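DATP pyrophosphohydrolase (Escherichia coli, PDB 2O5W) probably hydrolyses dihydroneopterin triphosphate to its monophosphate and pyrophosphate in folate biosynthesis, and can also cleave nucleoside triphosphates, preferring dATP. Local coordinates at residues 25-30 with 37-42; 59-64 with 111-116. All blocks are in the same frame, centred on the assembly; numbering follows the deposited sequence.

Interaction 1 of 2, residues 25-30 with 37-42; sequences LMLQRR and QSVTGS. With NA (sodium ion), chain H; PPV (pyrophosphate), chain I.
Leu27 and Gln37 form an antiparallel hydrogen-bonded pair. Leu27 N gives Gln37 O a nearly straight bond (2.7 Å, 168° at the hydrogen), and Gln37 N returns one of 2.9 Å to Leu27 O. The same Gln37 carbonyl also takes a CA-H contact from Met26.

Side-chain polar contacts carry on toward the ligand. With chi1 at 63°, Gln37 CG sits between the backbone N and the carbonyl carbon, and the extended chain runs past Arg29 CG and CD to bring the amide up to the guanidinium. The two planes are turned 72° apart, and Arg29 NH1 donates a weak bond of 3.3 Å to Gln37 OE1 at the guanidinium edge. His118 gives OE1 a second bond. Arg29 NH1 also reaches pyrophosphate O22 at 3.0 Å, an oxygen that Thr40 OG1 grips at 2.6 Å, while Arg29 NH2 pairs with Asp31. With a leucine in place of Arg29, pyrophosphate O22 would probably lose one of its two donors here and Asp31 its charged mate.

Apolar packing is brief: Leu27 CD1 and Val39 CG2 meet at 3.8 Å, side by side, where Leu27 touches Val61 and Val39 touches Glu56 and Glu60 of helix 49-61.

Thr40 O also binds the sodium ion. This beta hairpin of the Nudix fold thus runs from its Leu27-Gln37 pair to the pyrophosphate and metal site, where Gly41 begins the Nudix box.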
ATOM      1  N   LEU A  25      -7.769   5.211   3.278  1.00 24.32           N
ATOM      2  CA  LEU A  25      -7.090   4.610   4.422  1.00 24.11           C
ATOM      3  C   LEU A  25      -5.609   4.901   4.339  1.00 24.02           C
ATOM      4  O   LEU A  25      -4.933   4.524   3.384  1.00 23.95           O
ATOM      5  CB  LEU A  25      -7.300   3.099   4.468  1.00 24.19           C
ATOM      6  CG  LEU A  25      -7.726   2.417   5.776  1.00 24.21           C
ATOM      7  CD1 LEU A  25      -7.080   1.036   5.857  1.00 23.01           C
ATOM      8  CD2 LEU A  25      -7.408   3.228   7.022  1.00 24.86           C
ATOM      9  N   MET A  26      -5.116   5.597   5.348  1.00 24.03           N
ATOM     10  CA  MET A  26      -3.718   5.935   5.432  1.00 23.83           C
ATOM     11  C   MET A  26      -3.173   5.342   6.714  1.00 24.01           C
ATOM     12  O   MET A  26      -3.620   5.682   7.811  1.00 24.13           O
ATOM     13  CB  MET A  26      -3.529   7.447   5.370  1.00 23.66           C
ATOM     14  CG  MET A  26      -3.827   8.021   3.994  1.00 24.06           C
ATOM     15  SD  MET A  26      -2.697   7.432   2.693  1.00 24.64           S
ATOM     16  CE  MET A  26      -1.566   8.817   2.610  1.00 24.81           C
ATOM     17  N   LEU A  27      -2.232   4.418   6.556  1.00 24.01           N
ATOM     18  CA  LEU A  27      -1.652   3.698   7.672  1.00 24.13           C
ATOM     19  C   LEU A  27      -0.308   4.320   7.994  1.00 24.61           C
ATOM     20  O   LEU A  27       0.307   4.946   7.136  1.00 25.21           O
ATOM     21  CB  LEU A  27      -1.496   2.220   7.306  1.00 23.95           C
ATOM     22  CG  LEU A  27      -2.782   1.492   6.913  1.00 22.75           C
ATOM     23  CD1 LEU A  27      -2.494   0.416   5.899  1.00 21.89           C
ATOM     24  CD2 LEU A  27      -3.469   0.916   8.128  1.00 23.06           C
ATOM     25  N   GLN A  28       0.161   4.146   9.221  1.00 24.93           N
ATOM     26  CA  GLN A  28       1.388   4.793   9.652  1.00 25.34           C
ATOM     27  C   GLN A  28       2.474   3.764   9.910  1.00 25.94           C
ATOM     28  O   GLN A  28       2.279   2.815  10.666  1.00 26.20           O
ATOM     29  CB  GLN A  28       1.123   5.614  10.906  1.00 25.15           C
ATOM     30  CG  GLN A  28       2.248   6.534  11.325  1.00 25.07           C
ATOM     31  CD  GLN A  28       2.120   6.963  12.774  1.00 24.62           C
ATOM     32  OE1 GLN A  28       1.349   6.381  13.538  1.00 25.88           O
ATOM     33  NE2 GLN A  28       2.874   7.977  13.161  1.00 23.29           N
ATOM     34  N   ARG A  29       3.626   3.969   9.290  1.00 26.72           N
ATOM     35  CA  ARG A  29       4.687   2.977   9.314  1.00 27.61           C
ATOM     36  C   ARG A  29       5.433   2.942  10.644  1.00 27.96           C
ATOM     37  O   ARG A  29       5.645   3.982  11.277  1.00 28.04           O
ATOM     38  CB  ARG A  29       5.663   3.240   8.174  1.00 28.00           C
ATOM     39  CG  ARG A  29       5.074   3.006   6.803  1.00 29.30           C
ATOM     40  CD  ARG A  29       6.074   3.351   5.705  1.00 30.90           C
ATOM     41  NE  ARG A  29       7.308   2.561   5.770  1.00 31.40           N
ATOM     42  CZ  ARG A  29       7.417   1.294   5.377  1.00 31.57           C
ATOM     43  NH1 ARG A  29       6.367   0.642   4.902  1.00 31.69           N
ATOM     44  NH2 ARG A  29       8.579   0.668   5.470  1.00 32.19           N
ATOM     45  N   ARG A  30       5.824   1.734  11.053  1.00 28.17           N
ATOM     46  CA  ARG A  30       6.610   1.526  12.270  1.00 28.11           C
ATOM     47  C   ARG A  30       8.076   1.976  12.129  1.00 27.69           C
ATOM     48  O   ARG A  30       8.686   2.389  13.110  1.00 27.15           O
ATOM     49  CB  ARG A  30       6.529   0.064  12.735  1.00 28.35           C
ATOM     50  CG  ARG A  30       7.155  -0.943  11.776  1.00 29.92           C
ATOM     51  CD  ARG A  30       7.760  -2.136  12.511  1.00 32.88           C
ATOM     52  NE  ARG A  30       6.943  -3.340  12.389  1.00 35.18           N
ATOM     53  CZ  ARG A  30       6.343  -3.954  13.407  1.00 37.26           C
ATOM     54  NH1 ARG A  30       6.456  -3.484  14.651  1.00 37.86           N
ATOM     55  NH2 ARG A  30       5.624  -5.048  13.180  1.00 37.77           N
ATOM     56  N   GLN A  37       0.910   5.919   4.475  1.00 20.39           N
ATOM     57  CA  GLN A  37       0.796   5.213   3.197  1.00 20.83           C
ATOM     58  C   GLN A  37      -0.429   4.314   3.125  1.00 21.02           C
ATOM     59  O   GLN A  37      -1.084   4.039   4.133  1.00 21.43           O
ATOM     60  CB  GLN A  37       2.030   4.330   2.974  1.00 21.09           C
ATOM     61  CG  GLN A  37       2.186   3.205   4.016  1.00 22.23           C
ATOM     62  CD  GLN A  37       3.149   2.075   3.613  1.00 23.31           C
ATOM     63  OE1 GLN A  37       3.152   1.012   4.243  1.00 23.13           O
ATOM     64  NE2 GLN A  37       3.962   2.301   2.580  1.00 22.69           N
ATOM     65  N   SER A  38      -0.713   3.835   1.921  1.00 20.94           N
ATOM     66  CA  SER A  38      -1.680   2.776   1.705  1.00 20.68           C
ATOM     67  C   SER A  38      -0.948   1.447   1.932  1.00 21.14           C
ATOM     68  O   SER A  38       0.211   1.446   2.363  1.00 21.34           O
ATOM     69  CB  SER A  38      -2.210   2.844   0.275  1.00 20.59           C
ATOM     70  OG  SER A  38      -2.574   4.158  -0.098  1.00 19.22           O
ATOM     71  N   VAL A  39      -1.607   0.329   1.624  1.00 21.12           N
ATOM     72  CA  VAL A  39      -1.014  -1.000   1.788  1.00 21.26           C
ATOM     73  C   VAL A  39       0.034  -1.284   0.715  1.00 21.56           C
ATOM     74  O   VAL A  39      -0.267  -1.258  -0.482  1.00 21.66           O
ATOM     75  CB  VAL A  39      -2.102  -2.116   1.769  1.00 21.57           C
ATOM     76  CG1 VAL A  39      -1.493  -3.497   1.512  1.00 20.93           C
ATOM     77  CG2 VAL A  39      -2.916  -2.110   3.069  1.00 21.33           C
ATOM     78  N   THR A  40       1.264  -1.554   1.155  1.00 21.74           N
ATOM     79  CA  THR A  40       2.346  -1.986   0.266  1.00 21.98           C
ATOM     80  C   THR A  40       2.964  -3.300   0.728  1.00 22.30           C
ATOM     81  O   THR A  40       2.794  -3.711   1.869  1.00 22.53           O
ATOM     82  CB  THR A  40       3.488  -0.945   0.174  1.00 21.65           C
ATOM     83  OG1 THR A  40       4.085  -0.781   1.457  1.00 21.57           O
ATOM     84  CG2 THR A  40       2.981   0.391  -0.303  1.00 21.30           C
ATOM     85  N   GLY A  41       3.707  -3.942  -0.160  1.00 22.84           N
ATOM     86  CA  GLY A  41       4.421  -5.164   0.175  1.00 23.34           C
ATOM     87  C   GLY A  41       5.115  -5.737  -1.040  1.00 24.03           C
ATOM     88  O   GLY A  41       4.681  -5.533  -2.167  1.00 24.00           O
ATOM     89  N   SER A  42       6.208  -6.449  -0.809  1.00 24.88           N
ATOM     90  CA  SER A  42       6.885  -7.159  -1.875  1.00 25.71           C
ATOM     91  C   SER A  42       6.014  -8.271  -2.443  1.00 26.45           C
ATOM     92  O   SER A  42       5.151  -8.848  -1.758  1.00 26.07           O
ATOM     93  CB  SER A  42       8.197  -7.745  -1.380  1.00 25.45           C
ATOM     94  OG  SER A  42       8.972  -6.746  -0.744  1.00 27.60           O
TER
HETATM   95 NA    NA H 171       4.073  -4.534   4.013  1.00 44.77          NA
HETATM   96  O11 PPV I 163       6.720  -5.547   5.211  1.00 79.10           O
HETATM   97  P1  PPV I 163       6.869  -5.515   3.675  1.00 79.48           P
HETATM   98  O21 PPV I 163       8.338  -5.393   3.326  1.00 79.68           O
HETATM   99  O31 PPV I 163       6.325  -6.811   3.076  1.00 79.11           O
HETATM  100  OPP PPV I 163       6.079  -4.242   3.061  1.00 78.47           O
HETATM  101  P2  PPV I 163       6.679  -2.748   3.214  1.00 77.19           P
HETATM  102  O12 PPV I 163       7.519  -2.687   4.469  1.00 77.36           O
HETATM  103  O22 PPV I 163       5.532  -1.733   3.358  1.00 77.33           O
HETATM  104  O32 PPV I 163       7.506  -2.401   1.998  1.00 77.03           O

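Interaction 2 of 2, residues 59-64 with 111-116; sequences EEVTID and RQIVFT. With NA (sodium ion), chain H.
Glu60 O, near the end of its helix, is met by three groups: Thr116 N and the Phe115 CA-H of the facing loop, close beside each other, and a water. Thr116 N makes a weak hydrogen bond of 3.3 Å to Glu60 O, Phe115 CA makes a CA-H...O contact with it, and the water donates to Glu60 O at 2.6 Å while weakly accepting from Thr116 N. The carboxylate of the same residue serves the metal site, Glu60 OE2 binding the sodium ion.

Two threonine hydroxyls, one from each segment, complete the polar seam. With OG1 set between its backbone N and carbonyl carbon (chi1 55°), Thr116 donates from OG1 to Glu59 O over 2.6 Å, tilted 34° from the carbonyl plane. In the other direction Thr62 OG1 donates to Val114 O at 2.7 Å, this time in the carbonyl plane. Thr62 is the first residue to leave the helical conformation, with a positive phi of 45°, and its side chain crosses that of Val114. The helix end, with the residue after it, and the loop thus hold each other by one hydroxyl-to-carbonyl bond each way.

Beyond the seam the contact turns apolar. Val61 CB lies against Ile113 CG2 at 3.7 Å, the two side chains running the same way, and Ile63 CD1 reaches Ile113 CD1 at 4.1 Å. Ile63 CG1 lies over one face of the Arg111 guanidinium, near NH1; the charge is paired with Glu68.

The loop between strands 97-107 and 121-125 is thereby fastened to the C-terminal end of Nudix-box helix 49-61, while Val61 packs onto Leu25 and Leu27 of strand 23-28 and Glu60 touches Val39 of strand 36-42.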
ATOM      1  N   GLU A  59      -2.945  -9.453   5.664  1.00 36.69           N
ATOM      2  CA  GLU A  59      -1.944  -9.300   6.722  1.00 37.15           C
ATOM      3  C   GLU A  59      -1.976  -7.922   7.359  1.00 37.29           C
ATOM      4  O   GLU A  59      -2.084  -7.806   8.570  1.00 37.67           O
ATOM      5  CB  GLU A  59      -0.536  -9.533   6.185  1.00 37.34           C
ATOM      6  CG  GLU A  59      -0.193 -10.966   5.824  1.00 38.15           C
ATOM      7  CD  GLU A  59       1.173 -11.065   5.175  1.00 38.16           C
ATOM      8  OE1 GLU A  59       1.914 -10.055   5.202  1.00 38.24           O
ATOM      9  OE2 GLU A  59       1.499 -12.144   4.639  1.00 37.90           O
ATOM     10  N   GLU A  60      -1.872  -6.880   6.542  1.00 37.45           N
ATOM     11  CA  GLU A  60      -1.667  -5.526   7.045  1.00 37.54           C
ATOM     12  C   GLU A  60      -2.893  -4.914   7.708  1.00 37.25           C
ATOM     13  O   GLU A  60      -2.760  -4.182   8.689  1.00 37.37           O
ATOM     14  CB  GLU A  60      -1.174  -4.604   5.933  1.00 37.83           C
ATOM     15  CG  GLU A  60       0.318  -4.670   5.671  1.00 39.30           C
ATOM     16  CD  GLU A  60       0.821  -3.477   4.868  1.00 41.19           C
ATOM     17  OE1 GLU A  60      -0.011  -2.703   4.356  1.00 41.51           O
ATOM     18  OE2 GLU A  60       2.053  -3.305   4.749  1.00 42.54           O
ATOM     19  N   VAL A  61      -4.077  -5.197   7.170  1.00 36.82           N
ATOM     20  CA  VAL A  61      -5.295  -4.544   7.650  1.00 36.45           C
ATOM     21  C   VAL A  61      -6.453  -5.499   7.949  1.00 36.29           C
ATOM     22  O   VAL A  61      -7.590  -5.059   8.140  1.00 36.08           O
ATOM     23  CB  VAL A  61      -5.757  -3.395   6.706  1.00 36.26           C
ATOM     24  CG1 VAL A  61      -4.760  -2.270   6.713  1.00 36.17           C
ATOM     25  CG2 VAL A  61      -5.974  -3.888   5.292  1.00 36.54           C
ATOM     26  N   THR A  62      -6.152  -6.799   8.002  1.00 36.31           N
ATOM     27  CA  THR A  62      -7.147  -7.851   8.309  1.00 36.33           C
ATOM     28  C   THR A  62      -8.483  -7.684   7.566  1.00 36.50           C
ATOM     29  O   THR A  62      -9.509  -7.351   8.167  1.00 36.74           O
ATOM     30  CB  THR A  62      -7.410  -7.972   9.827  1.00 35.98           C
ATOM     31  OG1 THR A  62      -6.195  -7.739  10.546  1.00 35.98           O
ATOM     32  CG2 THR A  62      -7.937  -9.355  10.160  1.00 36.19           C
ATOM     33  N   ILE A  63      -8.450  -7.895   6.255  1.00 36.61           N
ATOM     34  CA  ILE A  63      -9.638  -7.842   5.415  1.00 36.83           C
ATOM     35  C   ILE A  63      -9.469  -8.928   4.370  1.00 37.18           C
ATOM     36  O   ILE A  63      -8.525  -8.903   3.589  1.00 37.18           O
ATOM     37  CB  ILE A  63      -9.817  -6.467   4.713  1.00 36.71           C
ATOM     38  CG1 ILE A  63     -10.105  -5.352   5.728  1.00 36.32           C
ATOM     39  CG2 ILE A  63     -10.950  -6.531   3.682  1.00 37.17           C
ATOM     40  CD1 ILE A  63      -9.757  -3.950   5.231  1.00 35.08           C
ATOM     41  N   ASP A  64     -10.368  -9.901   4.373  1.00 37.85           N
ATOM     42  CA  ASP A  64     -10.274 -10.965   3.402  1.00 38.51           C
ATOM     43  C   ASP A  64     -11.135 -10.600   2.203  1.00 39.12           C
ATOM     44  O   ASP A  64     -12.362 -10.715   2.240  1.00 39.21           O
ATOM     45  CB  ASP A  64     -10.667 -12.311   4.008  1.00 38.39           C
ATOM     46  CG  ASP A  64     -10.129 -13.488   3.214  1.00 38.58           C
ATOM     47  OD1 ASP A  64      -9.866 -13.344   1.998  1.00 39.42           O
ATOM     48  OD2 ASP A  64      -9.965 -14.569   3.810  1.00 38.39           O
ATOM     49  N   ARG A 111     -14.667   1.579   8.065  1.00 38.53           N
ATOM     50  CA  ARG A 111     -14.765   0.633   9.166  1.00 38.95           C
ATOM     51  C   ARG A 111     -13.603   0.811  10.137  1.00 39.25           C
ATOM     52  O   ARG A 111     -12.659   1.552   9.858  1.00 39.37           O
ATOM     53  CB  ARG A 111     -14.851  -0.815   8.637  1.00 38.80           C
ATOM     54  CG  ARG A 111     -13.527  -1.420   8.200  1.00 38.65           C
ATOM     55  CD  ARG A 111     -13.663  -2.892   7.869  1.00 38.26           C
ATOM     56  NE  ARG A 111     -14.209  -3.117   6.530  1.00 37.07           N
ATOM     57  CZ  ARG A 111     -14.381  -4.315   5.972  1.00 36.11           C
ATOM     58  NH1 ARG A 111     -14.064  -5.420   6.636  1.00 34.94           N
ATOM     59  NH2 ARG A 111     -14.878  -4.407   4.746  1.00 35.08           N
ATOM     60  N   GLN A 112     -13.696   0.148  11.287  1.00 39.51           N
ATOM     61  CA  GLN A 112     -12.574   0.029  12.204  1.00 39.84           C
ATOM     62  C   GLN A 112     -11.568  -0.954  11.605  1.00 39.57           C
ATOM     63  O   GLN A 112     -11.953  -1.988  11.060  1.00 39.71           O
ATOM     64  CB  GLN A 112     -13.062  -0.433  13.582  1.00 40.08           C
ATOM     65  CG  GLN A 112     -13.950  -1.693  13.554  1.00 41.69           C
ATOM     66  CD  GLN A 112     -15.069  -1.664  14.594  1.00 43.99           C
ATOM     67  OE1 GLN A 112     -15.345  -0.624  15.204  1.00 44.11           O
ATOM     68  NE2 GLN A 112     -15.724  -2.809  14.795  1.00 44.50           N
ATOM     69  N   ILE A 113     -10.285  -0.622  11.689  1.00 39.38           N
ATOM     70  CA  ILE A 113      -9.241  -1.445  11.075  1.00 39.20           C
ATOM     71  C   ILE A 113      -8.365  -2.123  12.130  1.00 39.34           C
ATOM     72  O   ILE A 113      -7.888  -1.477  13.061  1.00 39.69           O
ATOM     73  CB  ILE A 113      -8.353  -0.612  10.098  1.00 39.02           C
ATOM     74  CG1 ILE A 113      -9.199   0.054   9.004  1.00 38.36           C
ATOM     75  CG2 ILE A 113      -7.247  -1.465   9.481  1.00 38.67           C
ATOM     76  CD1 ILE A 113      -9.685  -0.879   7.901  1.00 36.90           C
ATOM     77  N   VAL A 114      -8.163  -3.426  11.977  1.00 39.22           N
ATOM     78  CA  VAL A 114      -7.260  -4.176  12.840  1.00 39.22           C
ATOM     79  C   VAL A 114      -5.908  -4.294  12.133  1.00 39.19           C
ATOM     80  O   VAL A 114      -5.560  -5.338  11.574  1.00 39.38           O
ATOM     81  CB  VAL A 114      -7.828  -5.583  13.207  1.00 39.27           C
ATOM     82  CG1 VAL A 114      -7.047  -6.201  14.363  1.00 39.30           C
ATOM     83  CG2 VAL A 114      -9.310  -5.498  13.555  1.00 39.10           C
ATOM     84  N   PHE A 115      -5.164  -3.195  12.143  1.00 39.19           N
ATOM     85  CA  PHE A 115      -3.804  -3.157  11.596  1.00 38.98           C
ATOM     86  C   PHE A 115      -2.861  -3.966  12.479  1.00 38.91           C
ATOM     87  O   PHE A 115      -3.001  -3.981  13.702  1.00 38.88           O
ATOM     88  CB  PHE A 115      -3.311  -1.707  11.473  1.00 38.86           C
ATOM     89  CG  PHE A 115      -3.405  -0.926  12.751  1.00 38.43           C
ATOM     90  CD1 PHE A 115      -4.589  -0.296  13.111  1.00 38.41           C
ATOM     91  CD2 PHE A 115      -2.310  -0.828  13.601  1.00 38.25           C
ATOM     92  CE1 PHE A 115      -4.682   0.419  14.299  1.00 38.74           C
ATOM     93  CE2 PHE A 115      -2.390  -0.117  14.790  1.00 37.99           C
ATOM     94  CZ  PHE A 115      -3.575   0.509  15.140  1.00 38.38           C
ATOM     95  N   THR A 116      -1.898  -4.629  11.854  1.00 38.98           N
ATOM     96  CA  THR A 116      -1.018  -5.545  12.578  1.00 38.97           C
ATOM     97  C   THR A 116       0.436  -5.103  12.544  1.00 38.93           C
ATOM     98  O   THR A 116       1.201  -5.424  13.453  1.00 39.08           O
ATOM     99  CB  THR A 116      -1.087  -6.969  11.999  1.00 38.98           C
ATOM    100  OG1 THR A 116      -0.806  -6.913  10.595  1.00 39.04           O
ATOM    101  CG2 THR A 116      -2.464  -7.592  12.235  1.00 38.58           C
TER
HETATM  102 NA    NA H 171       4.073  -4.534   4.013  1.00 44.77          NA
HETATM  103  O   HOH W   1      -0.741  -2.810   9.558  1.00 27.17           O

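Interactions 1 and 2, with centres about 11 Å apart, meet at the sodium ion: Thr40 O of the hairpin (2.6 Å) and Glu60 OE2 of the helix (2.5 Å) both bind it, and pyrophosphate OPP adds a third oxygen at 2.2 Å. Glu60 probably binds magnesium in the working enzyme, together with Glu56 and Glu117, the last of which directly follows segment 111-116. Interaction 1 thus supplies two donors to the pyrophosphate, and interaction 2 ties the metal-binding helix to the loop leading to Glu117. Away from the ion the two contacts also share apolar packing, with Leu27 CD1 3.6 Å from Val61 CG1 and Leu25 CD1 3.8 Å from Ile113 CD1.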